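Serine--tRNA ligase, cytoplasmic (Candida albicans, PDB 3QO8) catalyses the two-step attachment of serine to tRNA(Ser), first activating the amino acid with ATP as Ser-AMP and then transferring it to the tRNA acceptor end. Local coordinates at residues 221-226 / 344-349; 246-251 / 375-380. All blocks are in the same frame, centred on the assembly; numbering follows the deposited sequence. Where two conformers were deposited one is given.

Following the chain from the N terminus, residues 221-226 come first, at the start of helix 224-229, then 246-251 at the start of helix 248-252. Only after strands 269-278 and 297-307 does the chain return: 344-349, in the loop between strands 334-338 and 350-358, closes contact 1 over 117 intervening residues, and 375-380, on helix 376-381, closes contact 2 over 123. The two closures therefore cross instead of nesting. Their centres lie about 10 Å apart and they touch, Tyr376 packing on Asn346 and Ala347, and Gln249 on Thr221 and Gln226. Together they tie the segments ahead of strand 269-278 to parts beside strands 350-358 and 363-372.

Contact 1. Residues 221-226 / 344-349; sequences TAQLSQ and LNNAAA. With MG (magnesium ion), chain E.
Gln223 reaches across to Asn345 and Asn346 in a small polar contact near the surface, between the lead-in to helix 224-229 and the loop joining strands 334-338 and 350-358. Its side-chain oxygen does most of the work: OE1 of Gln223 accepts from the backbone N of Asn346 at 2.8 Å, the donor tilted 21° from the carbonyl plane. The same oxygen lies 3.2 Å from CB of Asn345, and a water that donates to it also accepts from N of Ala347. The Asn346 amide stacks on that of Gln223, the planes 20° apart, with ND2 of Asn346 3.8 Å from CB of Gln223. With CG beside the backbone N and anti to the carbonyl carbon (chi1 -67°), Asn346 brings its amide to this face. The receiving loop is a type I beta turn from Asn345 to Ala348 combined with an Asx motif: OD1 of Asn345 takes the N-H of Ala348 at 3.0 Å, almost head-on to the carbonyl oxygen, and a weak bond from N of Ala347. On its own side Gln223 is held at both ends, its backbone N donating to OE1 of Gln226 and its NE2 to OG of Ser225 (3.1 Å), which helps fix the amide's rotation. Magnesium sits beside the turn, bound by O of Leu344 at 2.3 Å and by four waters; one of these accepts from NE2 of Gln223 and another donates to OD1 of Asn346. Arg25 of the N-terminal domain bonds to O of Asn345 and weakly to O of Ala348, tying that domain to the turn.

Contact 2. Residues 246-251 / 375-380; sequences TSEQPI and DYQSRN. With SSA (5'-O-(N-(L-seryl)-sulfamoyl)adenosine), chain B.
Glu248 and Gln377 join helix 248-252 to helix 376-381 in the class II aminoacyl-tRNA synthetase core through one hydrogen bond, in which second-shell Gln377 holds first-shell Glu248 of the serine site. In the conformer described, NE2 of Gln377 donates to OE2 of Glu248 at 3.2 Å, with an N-H...O angle of 143°. OE2 of Glu248 lies almost in the amide plane of Gln377, and the N-H meets it nearly end-on to the C-O bond, while the carboxylate and amide planes stand 66° apart. The side chains cross at about a right angle.

The bonds to the ligand use the other carboxylate oxygen. OE1 of Glu248 accepts from the amino nitrogen N10 of the seryl-sulfamoyl adenosine at 2.8 Å, and OG1 of Thr246 accepts from the same N10 at 3.0 Å. With CG of Glu248 anti to the backbone N (chi1 179°) and the chain extended, the carboxylate lies between the ligand amine and the Gln377 amide. The analogue is also hydrogen-bonded to OE2 of Glu302 and OG1 of Thr404.

Within the segments, OG1 of Thr246 also takes the backbone N of Glu248 at 3.0 Å, a capping bond; NZ of Lys300, from outside, is its third partner. Arg379 and Asp375 form a salt bridge, NH1 to OD1 at 3.1 Å, whose hydrogen bonds are weak.

Packing brings in the dimer: Pro250 lies on Phe179 of the second subunit.

With one oxygen of Glu248 on the amine and the other held by Gln377, the amide probably helps position the carboxylate to recognise the serine amino group.

Contact 1. Residues 221-226 / 344-349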
# COMPACT_ATOMS: atom_id res chain seq x y z
N THR A 221 -9.67 -8.41 15.02
CA THR A 221 -10.24 -7.07 15.02
C THR A 221 -11.26 -6.80 13.91
O THR A 221 -12.08 -5.89 14.03
CB THR A 221 -9.14 -5.98 15.06
OG1 THR A 221 -9.74 -4.70 15.31
CG2 THR A 221 -8.33 -5.97 13.77
N ALA A 222 -11.23 -7.61 12.86
CA ALA A 222 -12.19 -7.48 11.76
C ALA A 222 -13.27 -8.56 11.84
O ALA A 222 -13.00 -9.70 12.24
CB ALA A 222 -11.47 -7.56 10.42
N GLN A 223 -14.50 -8.21 11.45
CA GLN A 223 -15.59 -9.19 11.44
C GLN A 223 -15.57 -10.00 10.14
O GLN A 223 -15.00 -9.56 9.14
CB GLN A 223 -16.96 -8.52 11.67
CG GLN A 223 -17.40 -7.50 10.62
CD GLN A 223 -18.74 -6.82 10.99
OE1 GLN A 223 -18.80 -5.97 11.88
NE2 GLN A 223 -19.81 -7.18 10.28
N LEU A 224 -16.21 -11.16 10.16
CA LEU A 224 -16.20 -12.09 9.03
C LEU A 224 -16.55 -11.44 7.70
O LEU A 224 -15.92 -11.70 6.68
CB LEU A 224 -17.15 -13.26 9.29
CG LEU A 224 -17.30 -14.25 8.14
CD1 LEU A 224 -15.96 -14.88 7.81
CD2 LEU A 224 -18.33 -15.32 8.46
N SER A 225 -17.59 -10.60 7.71
CA SER A 225 -18.05 -9.97 6.48
C SER A 225 -16.94 -9.15 5.80
O SER A 225 -16.93 -8.99 4.58
CB SER A 225 -19.27 -9.09 6.74
OG SER A 225 -18.90 -7.91 7.43
N GLN A 226 -16.01 -8.63 6.59
CA GLN A 226 -14.90 -7.87 6.04
C GLN A 226 -13.96 -8.79 5.25
O GLN A 226 -13.45 -8.42 4.19
CB GLN A 226 -14.17 -7.08 7.13
CG GLN A 226 -15.05 -6.00 7.78
CD GLN A 226 -14.36 -5.24 8.90
OE1 GLN A 226 -14.51 -5.57 10.08
NE2 GLN A 226 -13.61 -4.20 8.54
N LEU A 344 -25.19 -0.70 12.16
CA LEU A 344 -23.95 -0.75 12.95
C LEU A 344 -23.20 -2.04 12.67
O LEU A 344 -23.80 -3.11 12.63
CB LEU A 344 -24.26 -0.67 14.45
CG LEU A 344 -24.97 0.58 14.96
CD1 LEU A 344 -25.21 0.49 16.46
CD2 LEU A 344 -24.15 1.82 14.61
N ASN A 345 -21.89 -1.95 12.50
CA ASN A 345 -21.06 -3.16 12.45
C ASN A 345 -20.99 -3.79 13.84
O ASN A 345 -21.36 -3.14 14.82
CB ASN A 345 -19.66 -2.88 11.86
CG ASN A 345 -18.74 -2.13 12.82
OD1 ASN A 345 -18.91 -2.19 14.03
ND2 ASN A 345 -17.74 -1.45 12.27
N ASN A 346 -20.53 -5.04 13.93
CA ASN A 346 -20.54 -5.78 15.19
C ASN A 346 -19.85 -5.06 16.35
O ASN A 346 -20.29 -5.16 17.49
CB ASN A 346 -19.86 -7.15 15.03
CG ASN A 346 -20.63 -8.10 14.14
OD1 ASN A 346 -21.77 -7.83 13.77
ND2 ASN A 346 -20.01 -9.21 13.78
N ALA A 347 -18.76 -4.36 16.07
CA ALA A 347 -17.97 -3.79 17.16
C ALA A 347 -18.61 -2.54 17.77
O ALA A 347 -18.40 -2.25 18.94
CB ALA A 347 -16.51 -3.50 16.69
N ALA A 348 -19.40 -1.81 16.98
CA ALA A 348 -19.90 -0.51 17.41
C ALA A 348 -21.11 -0.62 18.32
O ALA A 348 -22.10 -1.26 17.97
CB ALA A 348 -20.23 0.35 16.19
N ALA A 349 -21.04 0.02 19.49
CA ALA A 349 -22.20 0.17 20.36
C ALA A 349 -22.98 1.42 19.95
O ALA A 349 -24.18 1.51 20.19
CB ALA A 349 -21.79 0.25 21.83
MG MG E . -24.76 -5.02 11.68
O HOH W 1 -16.99 -4.91 13.64
O HOH W 2 -22.81 -5.86 10.25
O HOH W 3 -24.23 -6.53 13.66
O HOH W 4 -26.66 -4.04 12.99
O HOH W 5 -25.81 -6.93 10.62

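Contact 2. Residues 246-251 / 375-380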
# COMPACT_ATOMS: atom_id res chain seq x y z
N THR A 246 -8.27 -0.02 6.87
CA THR A 246 -8.23 1.21 7.66
C THR A 246 -7.16 1.04 8.72
O THR A 246 -6.95 -0.07 9.21
CB THR A 246 -9.61 1.51 8.36
OG1 THR A 246 -9.41 2.40 9.46
CG2 THR A 246 -10.24 0.23 8.89
N SER A 247 -6.47 2.13 9.07
CA SER A 247 -5.45 2.05 10.11
C SER A 247 -6.03 1.63 11.47
O SER A 247 -5.29 1.24 12.37
CB SER A 247 -4.62 3.33 10.22
OG SER A 247 -5.42 4.46 10.57
N GLU A 248 -7.35 1.72 11.59
CA GLU A 248 -8.06 1.24 12.77
C GLU A 248 -7.62 -0.19 13.09
O GLU A 248 -7.40 -0.55 14.25
CB GLU A 248 -9.57 1.27 12.54
CG GLU A 248 -10.39 0.76 13.72
CD GLU A 248 -11.80 0.28 13.33
OE1 GLU A 248 -12.40 0.81 12.35
OE2 GLU A 248 -12.30 -0.64 14.01
N GLN A 249 -7.49 -1.00 12.06
CA GLN A 249 -7.19 -2.42 12.24
C GLN A 249 -5.83 -2.66 12.92
O GLN A 249 -5.78 -3.25 14.01
CB GLN A 249 -7.36 -3.17 10.92
CG GLN A 249 -8.84 -3.38 10.60
CD GLN A 249 -9.13 -3.57 9.11
OE1 GLN A 249 -8.28 -3.35 8.26
NE2 GLN A 249 -10.36 -3.98 8.81
N PRO A 250 -4.72 -2.20 12.31
CA PRO A 250 -3.44 -2.46 12.98
C PRO A 250 -3.26 -1.65 14.27
O PRO A 250 -2.66 -2.13 15.23
CB PRO A 250 -2.38 -2.08 11.92
CG PRO A 250 -3.08 -1.11 10.98
CD PRO A 250 -4.56 -1.57 10.98
N ILE A 251 -3.79 -0.44 14.32
CA ILE A 251 -3.63 0.39 15.50
C ILE A 251 -4.43 -0.18 16.68
O ILE A 251 -4.02 -0.09 17.83
CB ILE A 251 -3.97 1.87 15.21
CG1 ILE A 251 -2.99 2.43 14.18
CG2 ILE A 251 -3.98 2.68 16.52
CD1 ILE A 251 -3.23 3.90 13.74
N ASP A 375 -15.61 -2.27 24.90
CA ASP A 375 -14.53 -3.25 25.08
C ASP A 375 -14.67 -4.49 24.21
O ASP A 375 -14.13 -5.54 24.54
CB ASP A 375 -14.41 -3.68 26.54
CG ASP A 375 -15.72 -4.23 27.10
OD1 ASP A 375 -16.58 -4.65 26.30
OD2 ASP A 375 -15.87 -4.27 28.34
N TYR A 376 -15.39 -4.38 23.10
CA TYR A 376 -15.64 -5.51 22.21
C TYR A 376 -14.32 -5.99 21.58
O TYR A 376 -14.06 -7.19 21.53
CB TYR A 376 -16.61 -5.08 21.12
CG TYR A 376 -17.23 -6.18 20.28
CD1 TYR A 376 -18.36 -6.87 20.72
CD2 TYR A 376 -16.71 -6.52 19.03
CE1 TYR A 376 -18.94 -7.86 19.96
CE2 TYR A 376 -17.28 -7.51 18.25
CZ TYR A 376 -18.40 -8.17 18.72
OH TYR A 376 -19.00 -9.15 17.96
N GLN A 377 -13.51 -5.06 21.12
CA GLN A 377 -12.24 -5.41 20.48
C GLN A 377 -11.15 -5.67 21.51
O GLN A 377 -10.36 -6.60 21.38
CB GLN A 377 -11.81 -4.32 19.50
CG GLN A 377 -12.80 -4.10 18.36
CD GLN A 377 -12.72 -2.70 17.80
OE1 GLN A 377 -12.69 -1.71 18.54
NE2 GLN A 377 -12.65 -2.59 16.47
N SER A 378 -11.12 -4.84 22.55
CA SER A 378 -10.09 -4.95 23.56
C SER A 378 -10.18 -6.26 24.34
O SER A 378 -9.17 -6.78 24.77
CB SER A 378 -10.14 -3.75 24.50
OG SER A 378 -11.44 -3.59 25.02
N ARG A 379 -11.39 -6.79 24.52
CA ARG A 379 -11.53 -8.12 25.13
C ARG A 379 -10.84 -9.14 24.24
O ARG A 379 -10.10 -10.00 24.71
CB ARG A 379 -13.01 -8.49 25.34
CG ARG A 379 -13.22 -9.89 25.93
CD ARG A 379 -14.70 -10.14 26.35
NE ARG A 379 -15.09 -9.30 27.48
CZ ARG A 379 -15.74 -8.15 27.37
NH1 ARG A 379 -16.11 -7.70 26.17
NH2 ARG A 379 -16.03 -7.45 28.45
N ASN A 380 -11.06 -9.05 22.94
CA ASN A 380 -10.46 -10.01 22.01
C ASN A 380 -8.93 -9.86 21.94
O ASN A 380 -8.20 -10.85 21.86
CB ASN A 380 -11.09 -9.88 20.62
CG ASN A 380 -10.98 -11.15 19.82
OD1 ASN A 380 -10.74 -12.23 20.37
ND2 ASN A 380 -11.17 -11.05 18.51
N10 SSA B . -11.88 3.16 11.00
CA SSA B . -13.21 3.67 10.69
CB SSA B . -13.27 5.17 10.93
OG SSA B . -12.49 5.87 9.94
C9 SSA B . -13.56 3.36 9.26
O9 SSA B . -12.75 2.86 8.49
N8 SSA B . -14.80 3.67 8.89
S1 SSA B . -15.27 3.70 7.36
O1S SSA B . -15.35 2.39 6.76
O2S SSA B . -16.54 4.34 7.29
O5' SSA B . -14.29 4.56 6.54
C5' SSA B . -13.96 5.88 6.95
C4' SSA B . -14.07 6.83 5.76
O4' SSA B . -13.20 6.47 4.67
C3' SSA B . -15.45 6.87 5.13
O3' SSA B . -16.32 7.68 5.93
C2' SSA B . -15.12 7.48 3.77
O2' SSA B . -14.95 8.90 3.88
C1' SSA B . -13.76 6.87 3.43
N9 SSA B . -13.93 5.69 2.56
C8 SSA B . -14.47 4.50 2.90
N7 SSA B . -14.45 3.69 1.82
C5 SSA B . -13.89 4.39 0.81
C6 SSA B . -13.61 4.08 -0.51
N6 SSA B . -13.92 2.85 -0.98
N1 SSA B . -13.02 5.01 -1.30
C2 SSA B . -12.72 6.22 -0.81
N3 SSA B . -12.98 6.54 0.46
C4 SSA B . -13.58 5.64 1.28